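PDB 6Y2K: beta-galactosidase from Marinomonas sp. ef1, which hydrolyses terminal beta-galactosyl residues of beta-galactosides, probably including lactose, as a cold-active, hexameric enzyme of glycoside hydrolase family 42. Local coordinates for residues Leu49-Leu54 with Ala125-His130; Arg119-Met124 with Val227-Glu232; His241-Phe246 with Asp300-Cys305; Ala294-His299 with Phe342-Glu347. All coordinates share one frame; numbering follows the deposited sequence.

Interaction 1. Residues Leu49-Leu54 with Ala125-His130; sequences LHWEWL and AERYGH
Trp51, in the turn that leads into helix 52-63, meets two consecutive residues of the other segment, Arg127 and Tyr128. Over one face of the indole lies the aliphatic part of Arg127: CD stands 3.6 Å from the centroid of the five-membered ring of Trp51, close to the ring normal, in a CH-pi contact. The guanidinium follows nearly parallel to the ring, 15° between planes, with Trp51 CD1 over its face, and NE comes within 3.4 Å of Trp51 CB. Tyr128 presents its edge to the indole instead, in an offset edge-to-face pair with planes at 74°, and its CE2 lies 3.6 Å from Trp51 CE3. One helical turn onward, Leu54 completes the grip on the phenol. With CG anti to the backbone N (chi1 -175°), Leu54 brings CD2 to 3.6 Å from Tyr128 CE2, while its CB and CG pack by the hydroxyl. The polar ends of both partners turn to the next residue of the helix, Asp55, which forms a salt bridge with Arg127 NH2 and a hydrogen bond with Tyr128 OH. The contact thus joins the start of helix 52-63 to the C-terminal part of helix 111-128, with Ala125 turned to helix 205-233 and Trp51 also touching helix 39-42.

Interaction 2. Residues Arg119-Met124 with Val227-Glu232; sequences RMVTMM and VDILRE
Ile229 reaches from helix 227-232 toward Val121 and Thr122 of helix 119-124, and its branches divide the work. The CG2 methyl packs 3.9 Å from Val121 CG1 and slightly closer to Thr122 CA, while the longer arm carries CD1 to 3.5 Å from Thr122 OG1. That division follows from the first torsion of Ile229, which sets CG2 anti to the backbone N and CG1 beside it (chi1 -66°). Val121 answers with one methyl: CG1, anti to its own N, touches both the isoleucine and, more loosely, Leu230, whose CG is 4.4 Å away. The Thr122 hydroxyl makes no polar bond across the contact; it is hydrogen-bonded to Arg118 O one turn back in its own helix, and so can lie against a methyl group. An alanine in place of Ile229 would probably open a gap beside Val121 and leave Thr122 without its apolar cover. The segment axes approach to 9.5 Å and run nearly parallel, with a crossing angle of -17°. Such near-parallel packing is expected of neighbouring helices in a TIM barrel, where helices 111-128 and 205-233 precede the fourth and fifth strands, 134-138 and 238-244.

Interaction 3. Residues His241-Phe246 with Asp300-Cys305; sequences HNYMGF and DLYRGC
Tyr302 projects from helix 300-305 so that one face of its ring receives Tyr243 while its hydroxyl reaches past to the backbone of the next residue. CG of Tyr302 lies anti to the carbonyl carbon (chi1 -65°), which sends the ring to Tyr243. The Tyr243 CB methylene sits over that face, offset toward the rim, 3.9 Å from the ring centroid, a CH-pi contact whose closest atom pair is Tyr243 CB to Tyr302 CZ at 3.5 Å. Beyond it the two phenol rings lie nearly parallel, at 26°, but so displaced that little of one lies above the other; their centroids are 5.3 Å from each other, and Tyr243 CD2 meets Tyr302 CD1 at 3.7 Å. The opposite face of the Tyr302 ring is met by Leu301 CD2 from its own helix. This is the strand-to-helix layer of the TIM barrel: strand 238-244, fifth of the eight, is covered here by helix 294-305, which precedes the seventh, and Ala262 of the intervening strand 261-266 touches both tyrosines. At its far end the Tyr302 hydroxyl donates to Met244 O over 2.6 Å, a short bond in the carbonyl plane with a C=O...donor angle of 150°. This ties the ring to the backbone of the residue after Tyr243, and the face contact with Tyr243 helps fix the ring's rotation.

Interaction 4. Residues Ala294-His299 with Phe342-Glu347; sequences AGAFHH and FSHGAE
A Schellman motif ends helix 333-343, and the residue just before its positive-phi glycine, His344, carries this contact with helix 294-299. Gly345 is the C-prime residue: its N bonds to Phe342 O at 3.0 Å, and Ala346 N bonds back to Ala341 O. As the backbone leaves the helix, the His344 side chain passes across that of His299 at about a right angle. His299 CB lies 3.4 Å from His344 CB. The imidazoles meet obliquely, planes at 46°, with His299 CD2 3.7 Å from His344 CD2. His344 CG lies anti to its carbonyl carbon (chi1 -69°), which turns the ring toward Ala296, one turn earlier in the helix than His299; Ala296 CB packs obliquely against the other end of the ring, 3.4 Å from His344 NE2. Within the TIM barrel this joins the helix preceding the seventh strand, 310-315, to the turn between helix 333-343 and the eighth, 348-352. Both imidazoles, themselves buried, are held by polar partners: His344 ND1 by Asp300 OD1, His299 NE2 by Glu340 OE1 and His299 ND1 by Trp264 NE1. A leucine in place of His344 would probably leave Asp300 without one of its hydrogen-bonding mates. The carboxylate of Asp300 is likely to favour a proton on His344 ND1. Tyr443 and Arg447 of helix 435-448, in turn, touch both Ala296 and His344.

How the interactions relate
From the N terminus, interaction 1 closes a loop that spans the third barrel strand, and interaction 2, whose loop spans the fourth, begins inside it: their segments alternate along the chain and share helix 111-128. The two touch, Trp51 packing on Met124 and Ala125 on Ile229 and Leu230, so helices 52-63, 111-128 and 205-233 form one continuous layer. Helix 205-233 then leads into strand 238-244, where interaction 3 opens a loop spanning the sixth strand, about 8 Å from interaction 2 at the nearest atoms. Interaction 4, closing round the seventh, crosses interaction 3 and touches it through helix 294-305. Together the contacts tie outer helices to one another, to a strand and to a helix-ending turn around one TIM barrel.

Interaction 1. Residues Leu49-Leu54 with Ala125-His130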
loop_
_atom_site.group_PDB
_atom_site.type_symbol
_atom_site.label_atom_id
_atom_site.label_comp_id
_atom_site.label_asym_id
_atom_site.label_seq_id
_atom_site.Cartn_x
_atom_site.Cartn_y
_atom_site.Cartn_z
ATOM N N LEU A 49 -62.432 -1.403 27.473
ATOM C CA LEU A 49 -61.590 -0.234 27.291
ATOM C C LEU A 49 -61.069 0.292 28.606
ATOM O O LEU A 49 -61.768 0.246 29.616
ATOM C CB LEU A 49 -62.354 0.860 26.566
ATOM C CG LEU A 49 -62.857 0.454 25.180
ATOM C CD1 LEU A 49 -63.914 1.428 24.692
ATOM C CD2 LEU A 49 -61.702 0.370 24.190
ATOM N N HIS A 50 -59.837 0.794 28.571
ATOM C CA HIS A 50 -59.148 1.305 29.744
ATOM C C HIS A 50 -58.561 2.677 29.412
ATOM O O HIS A 50 -57.488 2.775 28.790
ATOM C CB HIS A 50 -58.054 0.333 30.187
ATOM C CG HIS A 50 -58.555 -1.040 30.518
ATOM N ND1 HIS A 50 -58.993 -1.397 31.775
ATOM C CD2 HIS A 50 -58.685 -2.149 29.749
ATOM C CE1 HIS A 50 -59.374 -2.663 31.766
ATOM N NE2 HIS A 50 -59.197 -3.142 30.546
ATOM N N TRP A 51 -59.296 3.722 29.791
ATOM C CA TRP A 51 -58.874 5.117 29.627
ATOM C C TRP A 51 -58.340 5.758 30.911
ATOM O O TRP A 51 -57.723 6.822 30.842
ATOM C CB TRP A 51 -60.038 5.980 29.142
ATOM C CG TRP A 51 -60.566 5.648 27.789
ATOM C CD1 TRP A 51 -61.842 5.266 27.479
ATOM C CD2 TRP A 51 -59.843 5.684 26.555
ATOM N NE1 TRP A 51 -61.959 5.065 26.114
ATOM C CE2 TRP A 51 -60.747 5.319 25.528
ATOM C CE3 TRP A 51 -58.522 5.995 26.213
ATOM C CZ2 TRP A 51 -60.365 5.251 24.180
ATOM C CZ3 TRP A 51 -58.146 5.940 24.875
ATOM C CH2 TRP A 51 -59.069 5.566 23.876
ATOM N N GLU A 52 -58.586 5.143 32.069
ATOM C CA GLU A 52 -58.211 5.745 33.360
ATOM C C GLU A 52 -56.730 6.152 33.428
ATOM O O GLU A 52 -56.412 7.248 33.901
ATOM C CB GLU A 52 -58.560 4.792 34.505
ATOM C CG GLU A 52 -58.281 5.314 35.913
ATOM C CD GLU A 52 -58.497 4.232 36.957
ATOM O OE1 GLU A 52 -57.488 3.657 37.433
ATOM O OE2 GLU A 52 -59.673 3.934 37.276
ATOM N N TRP A 53 -55.839 5.274 32.960
ATOM C CA TRP A 53 -54.389 5.546 32.964
ATOM C C TRP A 53 -54.053 6.843 32.221
ATOM O O TRP A 53 -53.261 7.659 32.700
ATOM C CB TRP A 53 -53.590 4.360 32.368
ATOM C CG TRP A 53 -53.790 4.168 30.893
ATOM C CD1 TRP A 53 -54.829 3.535 30.279
ATOM C CD2 TRP A 53 -52.942 4.653 29.843
ATOM N NE1 TRP A 53 -54.682 3.592 28.911
ATOM C CE2 TRP A 53 -53.531 4.273 28.616
ATOM C CE3 TRP A 53 -51.746 5.380 29.821
ATOM C CZ2 TRP A 53 -52.959 4.587 27.380
ATOM C CZ3 TRP A 53 -51.178 5.696 28.590
ATOM C CH2 TRP A 53 -51.785 5.295 27.387
ATOM N N LEU A 54 -54.680 7.037 31.067
ATOM C CA LEU A 54 -54.394 8.176 30.207
ATOM C C LEU A 54 -55.084 9.434 30.731
ATOM O O LEU A 54 -54.497 10.516 30.702
ATOM C CB LEU A 54 -54.822 7.866 28.775
ATOM C CG LEU A 54 -54.517 8.891 27.679
ATOM C CD1 LEU A 54 -53.050 9.301 27.683
ATOM C CD2 LEU A 54 -54.915 8.310 26.329
ATOM N N ALA A 125 -60.365 10.805 19.846
ATOM C CA ALA A 125 -60.627 12.210 19.526
ATOM C C ALA A 125 -61.863 12.774 20.250
ATOM O O ALA A 125 -61.877 13.948 20.623
ATOM C CB ALA A 125 -60.784 12.379 18.030
ATOM N N GLU A 126 -62.897 11.946 20.422
ATOM C CA GLU A 126 -64.085 12.367 21.160
ATOM C C GLU A 126 -63.755 12.538 22.647
ATOM O O GLU A 126 -64.154 13.528 23.253
ATOM C CB GLU A 126 -65.272 11.419 20.899
ATOM C CG GLU A 126 -65.858 11.650 19.507
ATOM C CD GLU A 126 -66.900 10.632 19.073
ATOM O OE1 GLU A 126 -66.907 9.490 19.579
ATOM O OE2 GLU A 126 -67.711 10.981 18.190
ATOM N N ARG A 127 -62.991 11.608 23.219
ATOM C CA ARG A 127 -62.633 11.695 24.637
ATOM C C ARG A 127 -61.651 12.834 24.960
ATOM O O ARG A 127 -61.817 13.519 25.985
ATOM C CB ARG A 127 -62.055 10.368 25.147
ATOM C CG ARG A 127 -61.881 10.323 26.664
ATOM C CD ARG A 127 -61.648 8.916 27.202
ATOM N NE ARG A 127 -61.746 8.872 28.666
ATOM C CZ ARG A 127 -62.887 8.803 29.367
ATOM N NH1 ARG A 127 -64.070 8.763 28.766
ATOM N NH2 ARG A 127 -62.847 8.784 30.697
ATOM N N TYR A 128 -60.634 13.027 24.113
ATOM C CA TYR A 128 -59.500 13.906 24.448
ATOM C C TYR A 128 -59.307 15.113 23.552
ATOM O O TYR A 128 -58.430 15.943 23.836
ATOM C CB TYR A 128 -58.194 13.099 24.452
ATOM C CG TYR A 128 -58.176 11.969 25.446
ATOM C CD1 TYR A 128 -58.132 12.216 26.813
ATOM C CD2 TYR A 128 -58.214 10.653 25.021
ATOM C CE1 TYR A 128 -58.113 11.174 27.725
ATOM C CE2 TYR A 128 -58.201 9.612 25.918
ATOM C CZ TYR A 128 -58.151 9.873 27.265
ATOM O OH TYR A 128 -58.128 8.808 28.122
ATOM N N GLY A 129 -60.105 15.233 22.490
ATOM C CA GLY A 129 -59.948 16.314 21.517
ATOM C C GLY A 129 -60.065 17.727 22.071
ATOM O O GLY A 129 -59.538 18.667 21.463
ATOM N N HIS A 130 -60.755 17.883 23.207
ATOM C CA HIS A 130 -60.868 19.188 23.895
ATOM C C HIS A 130 -60.238 19.220 25.289
ATOM O O HIS A 130 -60.469 20.149 26.058
ATOM C CB HIS A 130 -62.340 19.617 23.951
ATOM C CG HIS A 130 -62.955 19.791 22.600
ATOM N ND1 HIS A 130 -64.214 19.330 22.288
ATOM C CD2 HIS A 130 -62.472 20.353 21.468
ATOM C CE1 HIS A 130 -64.485 19.612 21.026
ATOM N NE2 HIS A 130 -63.442 20.230 20.504
#

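Interaction 2. Residues Arg119-Met124 with Val227-Glu232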
loop_
_atom_site.group_PDB
_atom_site.type_symbol
_atom_site.label_atom_id
_atom_site.label_comp_id
_atom_site.label_asym_id
_atom_site.label_seq_id
_atom_site.Cartn_x
_atom_site.Cartn_y
_atom_site.Cartn_z
ATOM N N ARG A 119 -62.712 3.750 13.928
ATOM C CA ARG A 119 -63.327 3.502 15.242
ATOM C C ARG A 119 -62.475 4.017 16.393
ATOM O O ARG A 119 -62.962 4.759 17.245
ATOM C CB ARG A 119 -63.602 2.004 15.474
ATOM C CG ARG A 119 -64.394 1.729 16.755
ATOM C CD ARG A 119 -64.491 0.256 17.148
ATOM N NE ARG A 119 -63.181 -0.342 17.380
ATOM C CZ ARG A 119 -62.647 -0.583 18.576
ATOM N NH1 ARG A 119 -63.308 -0.307 19.697
ATOM N NH2 ARG A 119 -61.443 -1.123 18.629
ATOM N N MET A 120 -61.207 3.605 16.430
ATOM C CA MET A 120 -60.330 3.945 17.554
ATOM C C MET A 120 -59.968 5.432 17.589
ATOM O O MET A 120 -59.950 6.038 18.663
ATOM C CB MET A 120 -59.052 3.079 17.559
ATOM C CG MET A 120 -58.005 3.504 18.583
ATOM S SD MET A 120 -58.578 3.502 20.295
ATOM C CE MET A 120 -58.531 1.756 20.676
ATOM N N VAL A 121 -59.676 6.010 16.428
ATOM C CA VAL A 121 -59.325 7.429 16.371
ATOM C C VAL A 121 -60.528 8.303 16.748
ATOM O O VAL A 121 -60.360 9.316 17.428
ATOM C CB VAL A 121 -58.728 7.838 15.009
ATOM C CG1 VAL A 121 -58.511 9.352 14.937
ATOM C CG2 VAL A 121 -57.396 7.121 14.796
ATOM N N THR A 122 -61.723 7.909 16.315
ATOM C CA THR A 122 -62.950 8.584 16.740
ATOM C C THR A 122 -63.143 8.488 18.254
ATOM O O THR A 122 -63.412 9.504 18.900
ATOM C CB THR A 122 -64.190 8.040 16.013
ATOM O OG1 THR A 122 -64.032 8.233 14.605
ATOM C CG2 THR A 122 -65.470 8.768 16.485
ATOM N N MET A 123 -62.992 7.287 18.818
ATOM C CA MET A 123 -63.068 7.117 20.277
ATOM C C MET A 123 -62.113 8.053 21.018
ATOM O O MET A 123 -62.522 8.747 21.947
ATOM C CB MET A 123 -62.760 5.676 20.697
ATOM C CG MET A 123 -63.907 4.689 20.552
ATOM S SD MET A 123 -63.575 3.177 21.496
ATOM C CE MET A 123 -62.193 2.506 20.600
ATOM N N MET A 124 -60.845 8.066 20.601
ATOM C CA MET A 124 -59.812 8.911 21.237
ATOM C C MET A 124 -60.054 10.398 21.074
ATOM O O MET A 124 -59.909 11.154 22.033
ATOM C CB MET A 124 -58.417 8.624 20.673
ATOM C CG MET A 124 -57.606 7.635 21.467
ATOM S SD MET A 124 -55.883 7.639 20.931
ATOM C CE MET A 124 -54.972 8.371 22.285
ATOM N N VAL A 227 -56.895 12.547 9.990
ATOM C CA VAL A 227 -56.931 14.017 9.968
ATOM C C VAL A 227 -58.379 14.552 9.979
ATOM O O VAL A 227 -58.689 15.493 10.719
ATOM C CB VAL A 227 -56.158 14.576 8.739
ATOM C CG1 VAL A 227 -56.469 16.052 8.490
ATOM C CG2 VAL A 227 -54.656 14.381 8.912
ATOM N N ASP A 228 -59.250 13.969 9.154
ATOM C CA ASP A 228 -60.647 14.434 9.079
ATOM C C ASP A 228 -61.355 14.314 10.440
ATOM O O ASP A 228 -62.058 15.247 10.858
ATOM C CB ASP A 228 -61.437 13.698 8.001
ATOM C CG ASP A 228 -61.003 14.056 6.587
ATOM O OD1 ASP A 228 -60.289 15.059 6.367
ATOM O OD2 ASP A 228 -61.405 13.314 5.676
ATOM N N ILE A 229 -61.134 13.192 11.131
ATOM C CA ILE A 229 -61.680 12.980 12.476
ATOM C C ILE A 229 -61.124 13.994 13.480
ATOM O O ILE A 229 -61.885 14.547 14.292
ATOM C CB ILE A 229 -61.387 11.549 12.987
ATOM C CG1 ILE A 229 -62.137 10.511 12.144
ATOM C CG2 ILE A 229 -61.775 11.393 14.460
ATOM C CD1 ILE A 229 -61.559 9.115 12.230
ATOM N N LEU A 230 -59.807 14.218 13.429
ATOM C CA LEU A 230 -59.144 15.120 14.359
ATOM C C LEU A 230 -59.506 16.595 14.107
ATOM O O LEU A 230 -59.616 17.358 15.071
ATOM C CB LEU A 230 -57.624 14.900 14.353
ATOM C CG LEU A 230 -57.166 13.523 14.872
ATOM C CD1 LEU A 230 -55.720 13.231 14.478
ATOM C CD2 LEU A 230 -57.349 13.405 16.379
ATOM N N ARG A 231 -59.707 16.987 12.846
ATOM C CA ARG A 231 -60.210 18.339 12.516
ATOM C C ARG A 231 -61.590 18.606 13.117
ATOM O O ARG A 231 -61.849 19.703 13.620
ATOM C CB ARG A 231 -60.328 18.555 10.999
ATOM C CG ARG A 231 -59.029 18.649 10.218
ATOM C CD ARG A 231 -58.104 19.719 10.749
ATOM N NE ARG A 231 -56.920 19.857 9.907
ATOM C CZ ARG A 231 -55.795 20.465 10.277
ATOM N NH1 ARG A 231 -55.663 21.011 11.495
ATOM N NH2 ARG A 231 -54.783 20.512 9.421
ATOM N N GLU A 232 -62.467 17.608 13.035
ATOM C CA GLU A 232 -63.836 17.711 13.556
ATOM C C GLU A 232 -63.842 17.815 15.083
ATOM O O GLU A 232 -64.455 18.727 15.643
ATOM C CB GLU A 232 -64.663 16.502 13.081
ATOM C CG GLU A 232 -66.085 16.369 13.627
ATOM C CD GLU A 232 -67.009 17.526 13.280
ATOM O OE1 GLU A 232 -68.074 17.635 13.936
ATOM O OE2 GLU A 232 -66.703 18.321 12.357
#

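Interaction 3. Residues His241-Phe246 with Asp300-Cys305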
loop_
_atom_site.group_PDB
_atom_site.type_symbol
_atom_site.label_atom_id
_atom_site.label_comp_id
_atom_site.label_asym_id
_atom_site.label_seq_id
_atom_site.Cartn_x
_atom_site.Cartn_y
_atom_site.Cartn_z
ATOM N N HIS A 241 -47.148 14.547 11.759
ATOM C CA HIS A 241 -46.629 13.197 11.640
ATOM C C HIS A 241 -45.105 13.211 11.792
ATOM O O HIS A 241 -44.454 14.234 11.524
ATOM C CB HIS A 241 -47.041 12.529 10.325
ATOM C CG HIS A 241 -46.657 11.087 10.282
ATOM N ND1 HIS A 241 -47.318 10.127 11.016
ATOM C CD2 HIS A 241 -45.610 10.458 9.696
ATOM C CE1 HIS A 241 -46.721 8.962 10.851
ATOM N NE2 HIS A 241 -45.679 9.135 10.058
ATOM N N ASN A 242 -44.551 12.088 12.260
ATOM C CA ASN A 242 -43.106 11.960 12.484
ATOM C C ASN A 242 -42.432 11.174 11.345
ATOM O O ASN A 242 -42.548 9.956 11.257
ATOM C CB ASN A 242 -42.783 11.400 13.889
ATOM C CG ASN A 242 -43.393 10.030 14.164
ATOM O OD1 ASN A 242 -44.454 9.675 13.641
ATOM N ND2 ASN A 242 -42.718 9.252 15.007
ATOM N N TYR A 243 -41.747 11.916 10.474
ATOM C CA TYR A 243 -41.028 11.376 9.320
ATOM C C TYR A 243 -39.615 10.948 9.717
ATOM O O TYR A 243 -39.183 11.166 10.856
ATOM C CB TYR A 243 -40.966 12.419 8.201
ATOM C CG TYR A 243 -42.310 13.007 7.835
ATOM C CD1 TYR A 243 -43.357 12.189 7.424
ATOM C CD2 TYR A 243 -42.530 14.388 7.880
ATOM C CE1 TYR A 243 -44.597 12.722 7.076
ATOM C CE2 TYR A 243 -43.765 14.933 7.529
ATOM C CZ TYR A 243 -44.799 14.096 7.129
ATOM O OH TYR A 243 -46.033 14.632 6.778
ATOM N N MET A 244 -38.896 10.340 8.776
ATOM C CA MET A 244 -37.613 9.703 9.076
ATOM C C MET A 244 -36.484 10.220 8.202
ATOM O O MET A 244 -36.717 10.827 7.155
ATOM C CB MET A 244 -37.736 8.193 8.905
ATOM C CG MET A 244 -38.730 7.550 9.860
ATOM S SD MET A 244 -39.055 5.825 9.477
ATOM C CE MET A 244 -40.065 5.971 8.006
ATOM N N GLY A 245 -35.257 9.979 8.657
ATOM C CA GLY A 245 -34.070 10.211 7.844
ATOM C C GLY A 245 -33.943 9.122 6.790
ATOM O O GLY A 245 -34.196 7.956 7.072
ATOM N N PHE A 246 -33.581 9.500 5.570
ATOM C CA PHE A 246 -33.102 8.550 4.551
ATOM C C PHE A 246 -34.219 7.588 4.173
ATOM O O PHE A 246 -34.036 6.368 4.158
ATOM C CB PHE A 246 -31.823 7.832 5.045
ATOM C CG PHE A 246 -30.784 8.785 5.552
ATOM C CD1 PHE A 246 -29.919 9.417 4.664
ATOM C CD2 PHE A 246 -30.722 9.121 6.900
ATOM C CE1 PHE A 246 -28.983 10.332 5.116
ATOM C CE2 PHE A 246 -29.803 10.050 7.353
ATOM C CZ PHE A 246 -28.923 10.649 6.460
ATOM N N ASP A 300 -34.215 20.929 6.391
ATOM C CA ASP A 300 -34.645 21.746 5.241
ATOM C C ASP A 300 -35.738 21.079 4.384
ATOM O O ASP A 300 -36.700 21.739 3.971
ATOM C CB ASP A 300 -33.436 22.144 4.371
ATOM C CG ASP A 300 -32.476 23.116 5.082
ATOM O OD1 ASP A 300 -32.906 23.840 6.027
ATOM O OD2 ASP A 300 -31.278 23.145 4.693
ATOM N N LEU A 301 -35.595 19.786 4.116
ATOM C CA LEU A 301 -36.626 19.028 3.394
ATOM C C LEU A 301 -37.974 19.079 4.135
ATOM O O LEU A 301 -39.013 19.383 3.540
ATOM C CB LEU A 301 -36.179 17.572 3.202
ATOM C CG LEU A 301 -37.165 16.538 2.649
ATOM C CD1 LEU A 301 -37.533 16.823 1.202
ATOM C CD2 LEU A 301 -36.552 15.153 2.782
ATOM N N TYR A 302 -37.943 18.811 5.433
ATOM C CA TYR A 302 -39.180 18.732 6.222
ATOM C C TYR A 302 -39.762 20.098 6.608
ATOM O O TYR A 302 -40.979 20.216 6.759
ATOM C CB TYR A 302 -39.012 17.787 7.424
ATOM C CG TYR A 302 -38.784 16.330 7.001
ATOM C CD1 TYR A 302 -39.598 15.727 6.040
ATOM C CD2 TYR A 302 -37.756 15.560 7.552
ATOM C CE1 TYR A 302 -39.391 14.412 5.627
ATOM C CE2 TYR A 302 -37.554 14.232 7.152
ATOM C CZ TYR A 302 -38.380 13.664 6.192
ATOM O OH TYR A 302 -38.229 12.350 5.765
ATOM N N ARG A 303 -38.928 21.128 6.742
ATOM C CA ARG A 303 -39.459 22.496 6.809
ATOM C C ARG A 303 -40.311 22.781 5.556
ATOM O O ARG A 303 -41.378 23.378 5.659
ATOM C CB ARG A 303 -38.356 23.546 6.978
ATOM C CG ARG A 303 -38.901 24.962 7.198
ATOM C CD ARG A 303 -37.822 25.986 7.545
ATOM N NE ARG A 303 -36.930 26.212 6.399
ATOM C CZ ARG A 303 -35.727 25.666 6.226
ATOM N NH1 ARG A 303 -35.179 24.874 7.149
ATOM N NH2 ARG A 303 -35.047 25.936 5.112
ATOM N N GLY A 304 -39.857 22.325 4.387
ATOM C CA GLY A 304 -40.651 22.437 3.162
ATOM C C GLY A 304 -41.950 21.631 3.207
ATOM O O GLY A 304 -43.017 22.163 2.903
ATOM N N CYS A 305 -41.861 20.365 3.625
ATOM C CA CYS A 305 -43.037 19.505 3.820
ATOM C C CYS A 305 -44.052 20.063 4.822
ATOM O O CYS A 305 -45.255 19.802 4.694
ATOM C CB CYS A 305 -42.625 18.099 4.278
ATOM S SG CYS A 305 -41.686 17.159 3.057
#

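Interaction 4. Residues Ala294-His299 with Phe342-Glu347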
loop_
_atom_site.group_PDB
_atom_site.type_symbol
_atom_site.label_atom_id
_atom_site.label_comp_id
_atom_site.label_asym_id
_atom_site.label_seq_id
_atom_site.Cartn_x
_atom_site.Cartn_y
_atom_site.Cartn_z
ATOM N N ALA A 294 -26.342 15.496 7.876
ATOM C CA ALA A 294 -27.323 14.431 8.051
ATOM C C ALA A 294 -28.642 14.979 8.596
ATOM O O ALA A 294 -29.715 14.640 8.097
ATOM C CB ALA A 294 -26.773 13.346 8.966
ATOM N N GLY A 295 -28.548 15.837 9.608
ATOM C CA GLY A 295 -29.720 16.521 10.158
ATOM C C GLY A 295 -30.182 17.638 9.242
ATOM O O GLY A 295 -31.352 17.705 8.874
ATOM N N ALA A 296 -29.231 18.501 8.886
ATOM C CA ALA A 296 -29.457 19.667 8.027
ATOM C C ALA A 296 -30.281 19.384 6.780
ATOM O O ALA A 296 -31.248 20.091 6.504
ATOM C CB ALA A 296 -28.119 20.285 7.639
ATOM N N PHE A 297 -29.888 18.366 6.012
ATOM C CA PHE A 297 -30.612 17.985 4.801
ATOM C C PHE A 297 -32.098 17.768 5.088
ATOM O O PHE A 297 -32.957 18.292 4.382
ATOM C CB PHE A 297 -30.010 16.715 4.176
ATOM C CG PHE A 297 -30.631 16.345 2.853
ATOM C CD1 PHE A 297 -30.135 16.871 1.666
ATOM C CD2 PHE A 297 -31.731 15.494 2.793
ATOM C CE1 PHE A 297 -30.711 16.553 0.451
ATOM C CE2 PHE A 297 -32.312 15.167 1.569
ATOM C CZ PHE A 297 -31.797 15.691 0.401
ATOM N N HIS A 298 -32.380 17.006 6.137
ATOM C CA HIS A 298 -33.745 16.666 6.515
ATOM C C HIS A 298 -34.498 17.818 7.196
ATOM O O HIS A 298 -35.698 17.968 6.990
ATOM C CB HIS A 298 -33.735 15.411 7.380
ATOM C CG HIS A 298 -33.262 14.208 6.636
ATOM N ND1 HIS A 298 -31.961 13.762 6.697
ATOM C CD2 HIS A 298 -33.900 13.400 5.757
ATOM C CE1 HIS A 298 -31.821 12.715 5.903
ATOM N NE2 HIS A 298 -32.981 12.474 5.321
ATOM N N HIS A 299 -33.804 18.631 7.985
ATOM C CA HIS A 299 -34.436 19.820 8.566
ATOM C C HIS A 299 -35.008 20.705 7.438
ATOM O O HIS A 299 -36.146 21.155 7.515
ATOM C CB HIS A 299 -33.457 20.656 9.381
ATOM C CG HIS A 299 -32.871 19.957 10.565
ATOM N ND1 HIS A 299 -33.598 19.125 11.383
ATOM C CD2 HIS A 299 -31.627 20.012 11.097
ATOM C CE1 HIS A 299 -32.827 18.685 12.363
ATOM N NE2 HIS A 299 -31.621 19.203 12.208
ATOM N N PHE A 342 -32.616 24.046 15.730
ATOM C CA PHE A 342 -33.080 25.444 15.915
ATOM C C PHE A 342 -32.579 26.382 14.815
ATOM O O PHE A 342 -33.337 27.230 14.348
ATOM C CB PHE A 342 -32.663 26.006 17.276
ATOM C CG PHE A 342 -33.339 25.353 18.469
ATOM C CD1 PHE A 342 -34.580 24.716 18.372
ATOM C CD2 PHE A 342 -32.736 25.427 19.712
ATOM C CE1 PHE A 342 -35.168 24.133 19.487
ATOM C CE2 PHE A 342 -33.334 24.873 20.834
ATOM C CZ PHE A 342 -34.547 24.218 20.722
ATOM N N SER A 343 -31.332 26.208 14.375
ATOM C CA SER A 343 -30.782 27.022 13.268
ATOM C C SER A 343 -31.527 26.849 11.933
ATOM O O SER A 343 -31.523 27.767 11.106
ATOM C CB SER A 343 -29.275 26.777 13.083
ATOM O OG SER A 343 -29.000 25.560 12.386
ATOM N N HIS A 344 -32.152 25.683 11.728
ATOM C CA HIS A 344 -32.993 25.420 10.552
ATOM C C HIS A 344 -34.479 25.778 10.776
ATOM O O HIS A 344 -35.325 25.455 9.932
ATOM C CB HIS A 344 -32.853 23.943 10.112
ATOM C CG HIS A 344 -31.505 23.599 9.548
ATOM N ND1 HIS A 344 -31.264 23.524 8.193
ATOM C CD2 HIS A 344 -30.325 23.318 10.155
ATOM C CE1 HIS A 344 -29.992 23.217 7.990
ATOM N NE2 HIS A 344 -29.400 23.084 9.164
ATOM N N GLY A 345 -34.801 26.443 11.892
ATOM C CA GLY A 345 -36.163 26.920 12.160
ATOM C C GLY A 345 -37.060 25.974 12.937
ATOM O O GLY A 345 -38.267 26.199 13.014
ATOM N N ALA A 346 -36.498 24.914 13.520
ATOM C CA ALA A 346 -37.304 23.989 14.300
ATOM C C ALA A 346 -37.945 24.740 15.463
ATOM O O ALA A 346 -37.246 25.441 16.198
ATOM C CB ALA A 346 -36.460 22.841 14.825
ATOM N N GLU A 347 -39.268 24.615 15.594
ATOM C CA GLU A 347 -40.008 25.203 16.719
ATOM C C GLU A 347 -39.727 24.428 17.994
ATOM O O GLU A 347 -39.646 25.008 19.084
ATOM C CB GLU A 347 -41.518 25.151 16.466
ATOM C CG GLU A 347 -42.010 25.897 15.232
ATOM C CD GLU A 347 -43.528 25.825 15.059
ATOM O OE1 GLU A 347 -44.214 25.062 15.784
ATOM O OE2 GLU A 347 -44.046 26.529 14.163
#